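Local coordinates for protein 3-carboxy-cis,cis-muconate cycloisomerase (Pseudomonas putida, PDB 1RE5) that serves as a cycloisomerase enzyme of the largely helical lyase superfamily, in an assembly of four chains, at residues 23-28 / 79-84; 31-36 / 55-60; 139-144 / 436-441; 159-164 / 432-437. All blocks are in the same frame, centred on the assembly; numbering follows the deposited sequence.

Contact 1: 23-28 / 79-84; sequences GRLQGM and IPLVKA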
# COMPACT_ATOMS: atom_id res chain seq x y z
N GLY D 23 -25.51 -10.02 9.57
CA GLY D 23 -24.45 -10.83 10.14
C GLY D 23 -23.67 -10.11 11.22
O GLY D 23 -23.29 -10.70 12.24
N ARG D 24 -23.43 -8.83 10.99
CA ARG D 24 -22.69 -8.02 11.95
C ARG D 24 -23.50 -7.92 13.26
O ARG D 24 -22.98 -8.20 14.35
CB ARG D 24 -22.46 -6.63 11.34
CG ARG D 24 -21.69 -5.69 12.21
CD ARG D 24 -21.12 -4.58 11.36
NE ARG D 24 -19.70 -4.78 11.08
CZ ARG D 24 -19.06 -4.19 10.08
NH1 ARG D 24 -19.71 -3.37 9.26
NH2 ARG D 24 -17.76 -4.39 9.91
N LEU D 25 -24.77 -7.53 13.13
CA LEU D 25 -25.67 -7.41 14.26
C LEU D 25 -25.76 -8.73 15.01
O LEU D 25 -25.56 -8.78 16.22
CB LEU D 25 -27.07 -7.00 13.77
CG LEU D 25 -27.50 -5.53 13.87
CD1 LEU D 25 -26.30 -4.59 14.04
CD2 LEU D 25 -28.29 -5.18 12.64
N GLN D 26 -26.04 -9.81 14.29
CA GLN D 26 -26.17 -11.10 14.95
C GLN D 26 -24.97 -11.48 15.78
O GLN D 26 -25.11 -12.04 16.87
CB GLN D 26 -26.45 -12.21 13.94
CG GLN D 26 -27.07 -13.44 14.59
CD GLN D 26 -28.34 -13.11 15.35
OE1 GLN D 26 -29.33 -12.59 14.79
NE2 GLN D 26 -28.34 -13.40 16.65
N GLY D 27 -23.78 -11.20 15.26
CA GLY D 27 -22.57 -11.53 15.99
C GLY D 27 -22.58 -10.90 17.37
O GLY D 27 -22.31 -11.56 18.37
N MET D 28 -22.90 -9.61 17.43
CA MET D 28 -22.92 -8.89 18.70
C MET D 28 -24.05 -9.38 19.61
O MET D 28 -23.86 -9.57 20.82
CB MET D 28 -23.06 -7.38 18.45
CG MET D 28 -21.82 -6.77 17.83
SD MET D 28 -21.94 -4.99 17.63
CE MET D 28 -22.76 -4.84 16.06
N ILE D 79 -22.88 0.52 21.50
CA ILE D 79 -23.82 1.27 22.32
C ILE D 79 -25.21 1.50 21.70
O ILE D 79 -26.22 1.37 22.41
CB ILE D 79 -23.23 2.63 22.84
CG1 ILE D 79 -23.52 3.76 21.87
CG2 ILE D 79 -21.75 2.50 23.12
CD1 ILE D 79 -23.20 5.13 22.44
N PRO D 80 -25.31 1.83 20.40
CA PRO D 80 -26.67 2.02 19.90
C PRO D 80 -27.43 0.71 19.85
O PRO D 80 -28.65 0.68 20.01
CB PRO D 80 -26.44 2.61 18.51
CG PRO D 80 -25.15 3.32 18.65
CD PRO D 80 -24.33 2.30 19.42
N LEU D 81 -26.71 -0.38 19.62
CA LEU D 81 -27.36 -1.68 19.56
C LEU D 81 -27.84 -2.08 20.94
O LEU D 81 -28.99 -2.50 21.11
CB LEU D 81 -26.40 -2.75 19.05
CG LEU D 81 -27.03 -4.15 19.04
CD1 LEU D 81 -28.19 -4.16 18.06
CD2 LEU D 81 -26.00 -5.20 18.68
N VAL D 82 -26.95 -1.97 21.93
CA VAL D 82 -27.27 -2.32 23.30
C VAL D 82 -28.47 -1.52 23.79
O VAL D 82 -29.37 -2.07 24.42
CB VAL D 82 -26.06 -2.08 24.24
CG1 VAL D 82 -26.48 -2.26 25.69
CG2 VAL D 82 -24.94 -3.06 23.91
N LYS D 83 -28.50 -0.23 23.48
CA LYS D 83 -29.62 0.61 23.87
C LYS D 83 -30.91 0.08 23.23
O LYS D 83 -31.93 -0.06 23.89
CB LYS D 83 -29.39 2.06 23.44
CG LYS D 83 -30.48 3.02 23.88
CD LYS D 83 -30.15 4.45 23.44
CE LYS D 83 -31.15 5.47 23.99
NZ LYS D 83 -31.14 5.51 25.48
N ALA D 84 -30.86 -0.21 21.94
CA ALA D 84 -32.02 -0.71 21.23
C ALA D 84 -32.44 -2.07 21.79
O ALA D 84 -33.63 -2.38 21.86
CB ALA D 84 -31.72 -0.83 19.73
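Leu25 and Met28 meet Leu81 on one side of helix 21-40, while Gln26 holds the helix elsewhere: its NE2 is gripped twice, by Asp30 OD1 and by Cys57 O. This is helix-helix packing in the outer helical region of the lyase fold, about 29 Å from the chain centre, and it joins helix 21-40 to helix 78-92. The evidence for an apolar contact is direct, since the pairs found across the segments are dispersive and together bury 122 Å². Leu81 contributes 74 Å² of this, and its CA lies 8.0 Å from the CA of Leu25.

Leu81 is the inserted group. Its CG stands anti to the backbone N (chi1 177°), which sends the isobutyl branch straight out toward helix 21-40. There CD2 lies 3.7 Å from CB of Met28, so the methionine is touched near its root. Farther along, SD of Met28 passes 4.2 Å from the same CD2, and the bend at chi3 (-86°) folds the terminal CE back to a like distance. The other methyl, CD1, serves Leu25 more loosely.

Leu29 of helix 21-40 also packs on Leu81, and Met110 of helix 106-142 packs on Met28. Leu5 of the second subunit rests on Leu25, placing that leucine next to the assembly interface. Between the leucines the side chains come no closer than 4.5 Å, from CG of Leu25 to CD1 of Leu81.

Contact 2: 31-36 / 55-60; sequences FEAALA and AACQAE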
# COMPACT_ATOMS: atom_id res chain seq x y z
N PHE D 31 -23.21 -12.42 21.30
CA PHE D 31 -22.33 -12.13 22.42
C PHE D 31 -23.17 -11.76 23.64
O PHE D 31 -22.96 -12.31 24.72
CB PHE D 31 -21.41 -10.96 22.08
CG PHE D 31 -20.64 -10.44 23.26
CD1 PHE D 31 -19.54 -11.15 23.76
CD2 PHE D 31 -21.04 -9.27 23.90
CE1 PHE D 31 -18.85 -10.70 24.88
CE2 PHE D 31 -20.35 -8.80 25.02
CZ PHE D 31 -19.26 -9.52 25.51
N GLU D 32 -24.11 -10.84 23.46
CA GLU D 32 -24.99 -10.39 24.55
C GLU D 32 -25.74 -11.54 25.22
O GLU D 32 -25.75 -11.66 26.46
CB GLU D 32 -25.98 -9.35 24.03
CG GLU D 32 -25.30 -8.06 23.56
CD GLU D 32 -24.46 -7.40 24.65
OE1 GLU D 32 -23.58 -6.58 24.32
OE2 GLU D 32 -24.68 -7.69 25.85
N ALA D 33 -26.38 -12.38 24.41
CA ALA D 33 -27.11 -13.52 24.93
C ALA D 33 -26.14 -14.40 25.71
O ALA D 33 -26.38 -14.73 26.87
CB ALA D 33 -27.73 -14.31 23.79
N ALA D 34 -25.03 -14.77 25.08
CA ALA D 34 -24.04 -15.60 25.74
C ALA D 34 -23.57 -14.98 27.07
O ALA D 34 -23.29 -15.71 28.03
CB ALA D 34 -22.86 -15.83 24.82
N LEU D 35 -23.47 -13.65 27.12
CA LEU D 35 -23.02 -12.92 28.31
C LEU D 35 -23.97 -13.17 29.48
O LEU D 35 -23.55 -13.58 30.56
CB LEU D 35 -22.96 -11.41 28.04
CG LEU D 35 -21.82 -10.56 28.63
CD1 LEU D 35 -22.35 -9.18 28.94
CD2 LEU D 35 -21.25 -11.16 29.90
N ALA D 36 -25.25 -12.90 29.25
CA ALA D 36 -26.29 -13.10 30.26
C ALA D 36 -26.23 -14.54 30.79
O ALA D 36 -26.23 -14.78 32.00
CB ALA D 36 -27.66 -12.80 29.65
N ALA D 55 -34.40 -13.89 23.85
CA ALA D 55 -35.56 -13.69 22.99
C ALA D 55 -35.40 -12.45 22.13
O ALA D 55 -35.96 -12.36 21.04
CB ALA D 55 -36.82 -13.58 23.83
N ALA D 56 -34.64 -11.48 22.63
CA ALA D 56 -34.43 -10.23 21.91
C ALA D 56 -33.12 -10.21 21.10
O ALA D 56 -32.87 -9.27 20.35
CB ALA D 56 -34.46 -9.07 22.88
N CYS D 57 -32.29 -11.24 21.25
CA CYS D 57 -31.03 -11.31 20.53
C CYS D 57 -31.17 -11.93 19.13
O CYS D 57 -30.51 -12.92 18.80
CB CYS D 57 -29.99 -12.08 21.36
SG CYS D 57 -29.36 -11.13 22.78
N GLN D 58 -32.03 -11.33 18.32
CA GLN D 58 -32.27 -11.77 16.96
C GLN D 58 -32.17 -10.51 16.07
O GLN D 58 -32.91 -9.55 16.24
CB GLN D 58 -33.65 -12.42 16.85
N ALA D 59 -31.22 -10.52 15.13
CA ALA D 59 -30.99 -9.38 14.23
C ALA D 59 -32.24 -8.84 13.56
O ALA D 59 -32.39 -7.63 13.40
CB ALA D 59 -29.96 -9.76 13.17
N GLU D 60 -33.12 -9.74 13.15
CA GLU D 60 -34.35 -9.38 12.47
C GLU D 60 -35.18 -8.32 13.20
O GLU D 60 -35.84 -7.48 12.58
CB GLU D 60 -35.22 -10.63 12.27
CG GLU D 60 -34.52 -11.79 11.55
CD GLU D 60 -33.28 -12.34 12.30
OE1 GLU D 60 -33.39 -12.59 13.52
OE2 GLU D 60 -32.21 -12.52 11.66
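The carboxylate of Glu32, the residue whose CB touches Cys57 SG, is turned toward the edge of the Phe31 ring: OE1 lies in the ring plane, 3.7 Å from Phe31 CD2. Asp108, Ala109 and Thr112 of helix 106-142 pack round that phenyl group. The glutamate chain is bent at chi2 (-57°), which explains how its root faces segment 55-60 while its carboxylate leads elsewhere, to the neighbourhood of Val82, Val100 and His101.

Across the contact the work is done by one sulfur. Cys57 SG stands anti to its carbonyl carbon (chi1 -73°) and reaches the surface of helix 21-40 between two successive residues. It lies 3.7 Å from CB of Ala33 and 4.0 Å from CB of Glu32. The thiol also passes 3.6 Å from the backbone N of Ala33, a packing distance. Because alanine offers just a methyl, the backbones come close, with the CA atoms of Ala33 and Cys57 6.3 Å apart.

Cys57 is the centre of an inverse gamma turn, closed by a weak bond from Gln58 N to Ala56 O. The contact ties helix 21-40 to this turn, which follows helix 47-56. Buried against alkyl carbons, the cysteine sulfur probably acts here as a bulky apolar group, and the contact is consistent with mainly dispersive packing.

Contact 3: 139-144 / 436-441; sequences QALKHA and VWVARA
Val438 is set with CG1 anti to its backbone N (chi1 174°), which aims that methyl at the end of helix 106-142, and Leu141 has CG beside its own backbone N (chi1 -74°), which lets its branched end swing in from the flank. CG1 of Val438 is the common partner of three side chains. Ala140 CB is 3.9 Å from it, Ala144 CB 4.1 Å, and CD2 of Leu141 4.2 Å, the leucine and valine side chains meeting at a slant. The same methyl also sits 3.7 Å from the carbonyl O of Ala140, so it rests on backbone as well as on side chains.

These residues join the long helix 106-142 of the lyase fold to the C-terminal helix 434-449. The long helix is ending here: His143 is the first residue to leave helical geometry, and Ala144 N bonds to Leu141 O, a tighter turn than the preceding bond from His143 N to Gln139 O. That change of course carries the Ala144 methyl toward Val438, with the two CA atoms 6.3 Å apart. Ala167 of helix 162-187 packs on Val438 too, and on helix 434-449 Arg440 and Ala441 pack against Pro222 and Gln224 of the third subunit.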
# COMPACT_ATOMS: atom_id res chain seq x y z
N GLN D 139 -6.75 -32.55 -12.12
CA GLN D 139 -6.28 -31.94 -13.36
C GLN D 139 -4.75 -32.08 -13.46
O GLN D 139 -4.22 -32.37 -14.52
CB GLN D 139 -6.66 -30.46 -13.39
CG GLN D 139 -8.15 -30.19 -13.35
CD GLN D 139 -8.84 -30.52 -14.66
OE1 GLN D 139 -9.98 -30.12 -14.88
NE2 GLN D 139 -8.16 -31.25 -15.53
N ALA D 140 -4.05 -31.88 -12.35
CA ALA D 140 -2.60 -32.02 -12.35
C ALA D 140 -2.24 -33.42 -12.83
O ALA D 140 -1.43 -33.59 -13.73
CB ALA D 140 -2.05 -31.78 -10.94
N LEU D 141 -2.85 -34.42 -12.22
CA LEU D 141 -2.59 -35.80 -12.61
C LEU D 141 -2.99 -36.05 -14.05
O LEU D 141 -2.22 -36.61 -14.82
CB LEU D 141 -3.36 -36.77 -11.71
CG LEU D 141 -2.84 -36.95 -10.28
CD1 LEU D 141 -3.86 -37.75 -9.48
CD2 LEU D 141 -1.48 -37.63 -10.31
N LYS D 142 -4.20 -35.64 -14.40
CA LYS D 142 -4.71 -35.82 -15.76
C LYS D 142 -3.76 -35.30 -16.82
O LYS D 142 -3.59 -35.94 -17.85
CB LYS D 142 -6.06 -35.12 -15.93
CG LYS D 142 -6.58 -35.15 -17.35
CD LYS D 142 -8.05 -34.76 -17.40
CE LYS D 142 -8.62 -34.84 -18.81
NZ LYS D 142 -10.06 -34.51 -18.84
N HIS D 143 -3.13 -34.16 -16.57
CA HIS D 143 -2.21 -33.59 -17.55
C HIS D 143 -0.75 -33.65 -17.09
O HIS D 143 0.08 -32.86 -17.54
CB HIS D 143 -2.59 -32.14 -17.87
CG HIS D 143 -3.90 -31.99 -18.57
ND1 HIS D 143 -5.08 -31.75 -17.90
CD2 HIS D 143 -4.22 -32.06 -19.89
CE1 HIS D 143 -6.07 -31.68 -18.77
NE2 HIS D 143 -5.58 -31.86 -19.98
N ALA D 144 -0.45 -34.58 -16.20
CA ALA D 144 0.92 -34.72 -15.68
C ALA D 144 1.97 -34.80 -16.78
O ALA D 144 3.13 -34.48 -16.55
CB ALA D 144 1.02 -35.94 -14.78
N VAL D 436 7.37 -36.08 -11.70
CA VAL D 436 7.73 -36.24 -10.30
C VAL D 436 7.12 -35.10 -9.48
O VAL D 436 6.50 -35.34 -8.43
CB VAL D 436 9.27 -36.22 -10.13
CG1 VAL D 436 9.63 -36.26 -8.65
CG2 VAL D 436 9.86 -37.40 -10.85
N TRP D 437 7.28 -33.86 -9.96
CA TRP D 437 6.74 -32.70 -9.26
C TRP D 437 5.24 -32.88 -9.01
O TRP D 437 4.74 -32.68 -7.89
CB TRP D 437 6.98 -31.42 -10.07
CG TRP D 437 8.42 -31.06 -10.33
CD1 TRP D 437 8.89 -30.31 -11.38
CD2 TRP D 437 9.57 -31.39 -9.53
NE1 TRP D 437 10.25 -30.15 -11.28
CE2 TRP D 437 10.70 -30.80 -10.16
CE3 TRP D 437 9.75 -32.13 -8.35
CZ2 TRP D 437 12.00 -30.93 -9.64
CZ3 TRP D 437 11.05 -32.25 -7.83
CH2 TRP D 437 12.15 -31.65 -8.49
N VAL D 438 4.50 -33.26 -10.06
CA VAL D 438 3.07 -33.47 -9.92
C VAL D 438 2.79 -34.55 -8.87
O VAL D 438 1.83 -34.47 -8.11
CB VAL D 438 2.45 -33.93 -11.23
CG1 VAL D 438 0.98 -34.30 -11.00
CG2 VAL D 438 2.58 -32.83 -12.29
N ALA D 439 3.66 -35.56 -8.83
CA ALA D 439 3.53 -36.66 -7.89
C ALA D 439 3.68 -36.20 -6.46
O ALA D 439 2.83 -36.47 -5.61
CB ALA D 439 4.56 -37.69 -8.20
N ARG D 440 4.77 -35.49 -6.20
CA ARG D 440 5.05 -34.99 -4.86
C ARG D 440 3.97 -34.04 -4.37
O ARG D 440 3.52 -34.13 -3.23
CB ARG D 440 6.39 -34.27 -4.86
CG ARG D 440 7.55 -35.12 -5.29
CD ARG D 440 8.82 -34.32 -5.17
NE ARG D 440 9.80 -34.96 -4.30
CZ ARG D 440 10.51 -34.32 -3.38
NH1 ARG D 440 10.36 -33.02 -3.19
NH2 ARG D 440 11.40 -34.98 -2.65
N ALA D 441 3.56 -33.11 -5.23
CA ALA D 441 2.53 -32.15 -4.85
C ALA D 441 1.20 -32.83 -4.50
O ALA D 441 0.58 -32.50 -3.49
CB ALA D 441 2.31 -31.14 -5.97

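Contact 4: 159-164 / 432-437; sequences PVTLGM and GQARVW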
# COMPACT_ATOMS: atom_id res chain seq x y z
N PRO D 159 10.97 -27.41 -22.35
CA PRO D 159 9.66 -27.99 -22.08
C PRO D 159 9.28 -28.08 -20.62
O PRO D 159 10.12 -28.18 -19.71
CB PRO D 159 9.75 -29.36 -22.73
CG PRO D 159 10.67 -29.13 -23.85
CD PRO D 159 11.76 -28.30 -23.21
N VAL D 160 7.96 -28.10 -20.43
CA VAL D 160 7.32 -28.16 -19.14
C VAL D 160 6.03 -28.96 -19.42
O VAL D 160 5.73 -29.29 -20.57
CB VAL D 160 7.05 -26.69 -18.66
CG1 VAL D 160 5.62 -26.50 -18.18
CG2 VAL D 160 8.07 -26.32 -17.58
N THR D 161 5.27 -29.30 -18.39
CA THR D 161 4.05 -30.07 -18.58
C THR D 161 2.89 -29.25 -18.00
O THR D 161 3.09 -28.45 -17.09
CB THR D 161 4.20 -31.43 -17.85
OG1 THR D 161 3.53 -32.44 -18.59
CG2 THR D 161 3.61 -31.38 -16.48
N LEU D 162 1.68 -29.41 -18.52
CA LEU D 162 0.57 -28.62 -17.96
C LEU D 162 0.34 -29.01 -16.52
O LEU D 162 0.04 -28.16 -15.67
CB LEU D 162 -0.73 -28.79 -18.76
CG LEU D 162 -1.95 -28.05 -18.19
CD1 LEU D 162 -1.66 -26.55 -18.12
CD2 LEU D 162 -3.18 -28.29 -19.07
N GLY D 163 0.48 -30.31 -16.24
CA GLY D 163 0.29 -30.81 -14.89
C GLY D 163 1.28 -30.20 -13.92
O GLY D 163 0.96 -29.92 -12.75
N MET D 164 2.51 -29.98 -14.40
CA MET D 164 3.55 -29.39 -13.57
C MET D 164 3.08 -28.01 -13.13
O MET D 164 3.15 -27.66 -11.95
CB MET D 164 4.86 -29.28 -14.35
CG MET D 164 6.08 -29.09 -13.48
SD MET D 164 7.54 -28.51 -14.38
CE MET D 164 7.46 -29.53 -15.78
N GLY D 432 12.12 -33.66 -18.03
CA GLY D 432 12.77 -33.68 -16.73
C GLY D 432 11.93 -34.29 -15.62
O GLY D 432 11.36 -35.37 -15.78
N GLN D 433 11.84 -33.60 -14.49
CA GLN D 433 11.08 -34.09 -13.34
C GLN D 433 9.60 -33.70 -13.34
O GLN D 433 8.91 -33.85 -12.32
CB GLN D 433 11.73 -33.61 -12.04
CG GLN D 433 13.21 -33.99 -11.91
CD GLN D 433 13.43 -35.48 -12.12
OE1 GLN D 433 12.96 -36.31 -11.34
NE2 GLN D 433 14.15 -35.83 -13.20
N ALA D 434 9.11 -33.22 -14.48
CA ALA D 434 7.72 -32.81 -14.60
C ALA D 434 6.75 -33.73 -13.86
O ALA D 434 6.01 -33.27 -12.99
CB ALA D 434 7.34 -32.75 -16.07
N ARG D 435 6.73 -35.01 -14.22
CA ARG D 435 5.83 -35.97 -13.58
C ARG D 435 6.11 -36.19 -12.09
O ARG D 435 5.19 -36.44 -11.29
CB ARG D 435 5.87 -37.31 -14.33
CG ARG D 435 5.00 -37.33 -15.57
CD ARG D 435 5.04 -38.67 -16.32
NE ARG D 435 6.29 -38.88 -17.06
CZ ARG D 435 6.81 -38.00 -17.91
NH1 ARG D 435 6.20 -36.84 -18.14
NH2 ARG D 435 7.96 -38.27 -18.53
N VAL D 436 7.37 -36.08 -11.70
CA VAL D 436 7.73 -36.24 -10.30
C VAL D 436 7.12 -35.10 -9.48
O VAL D 436 6.50 -35.34 -8.43
CB VAL D 436 9.27 -36.22 -10.13
CG1 VAL D 436 9.63 -36.26 -8.65
CG2 VAL D 436 9.86 -37.40 -10.85
N TRP D 437 7.28 -33.86 -9.96
CA TRP D 437 6.74 -32.70 -9.26
C TRP D 437 5.24 -32.88 -9.01
O TRP D 437 4.74 -32.68 -7.89
CB TRP D 437 6.98 -31.42 -10.07
CG TRP D 437 8.42 -31.06 -10.33
CD1 TRP D 437 8.89 -30.31 -11.38
CD2 TRP D 437 9.57 -31.39 -9.53
NE1 TRP D 437 10.25 -30.15 -11.28
CE2 TRP D 437 10.70 -30.80 -10.16
CE3 TRP D 437 9.75 -32.13 -8.35
CZ2 TRP D 437 12.00 -30.93 -9.64
CZ3 TRP D 437 11.05 -32.25 -7.83
CH2 TRP D 437 12.15 -31.65 -8.49
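A buried apolar contact with a Met-aromatic component joins Met164 and Thr161, where strand 159-161 passes into helix 162-187, to Ala434 and Trp437 in the first turn of the C-terminal helix. The backbones approach closely, the CA atoms of Met164 and Ala434 being 5.5 Å apart.

Met164 extends with CG anti to its backbone N (chi1 -162°) and runs beside the tryptophan in the same direction. Its CG lies 3.7 Å from CD1 of Trp437, near the plane of the indole. SD is 4.9 Å from the centre of the five-membered ring and 89° off the ring normal, so the sulfur meets an edge. One face of the ring carries CB of Gln433, the N-cap residue, 3.5 Å above the plane. A bend at chi3 then brings the terminal methyl CE of Met164 onto CB of Ala434. From the strand, CB of Thr161 approaches that same alanine methyl at 3.8 Å, while its OG1 bonds to Ala144 O.

The indole NE1 bonds to Gly197 O of the third subunit, and Met164 packs on that glycine. An edge-on Met-aromatic pair thus lies at a subunit boundary of the helical tetramer that this lyase superfamily forms.

Overall arrangement
The four contacts form two clusters on opposite sides of the chain's centre. Contacts 1 and 2 share helix 21-40, with centres 9 Å apart and contact 2 nested inside the loop closed by contact 1; Gln26 OE1 ties them by bonding to Ala59 N. Both close before contacts 3 and 4 open. These two, with centres 7 Å apart, end on the same helix 434-449 and are bonded through His143 O to Gly163 N. Thus early helices pack locally, while the C-terminal helix returns to the far end of helix 106-142, which spans much of the 49 Å between the centres of contacts 1 and 3. Contact 1 borders the second subunit; contacts 3 and 4 touch the third.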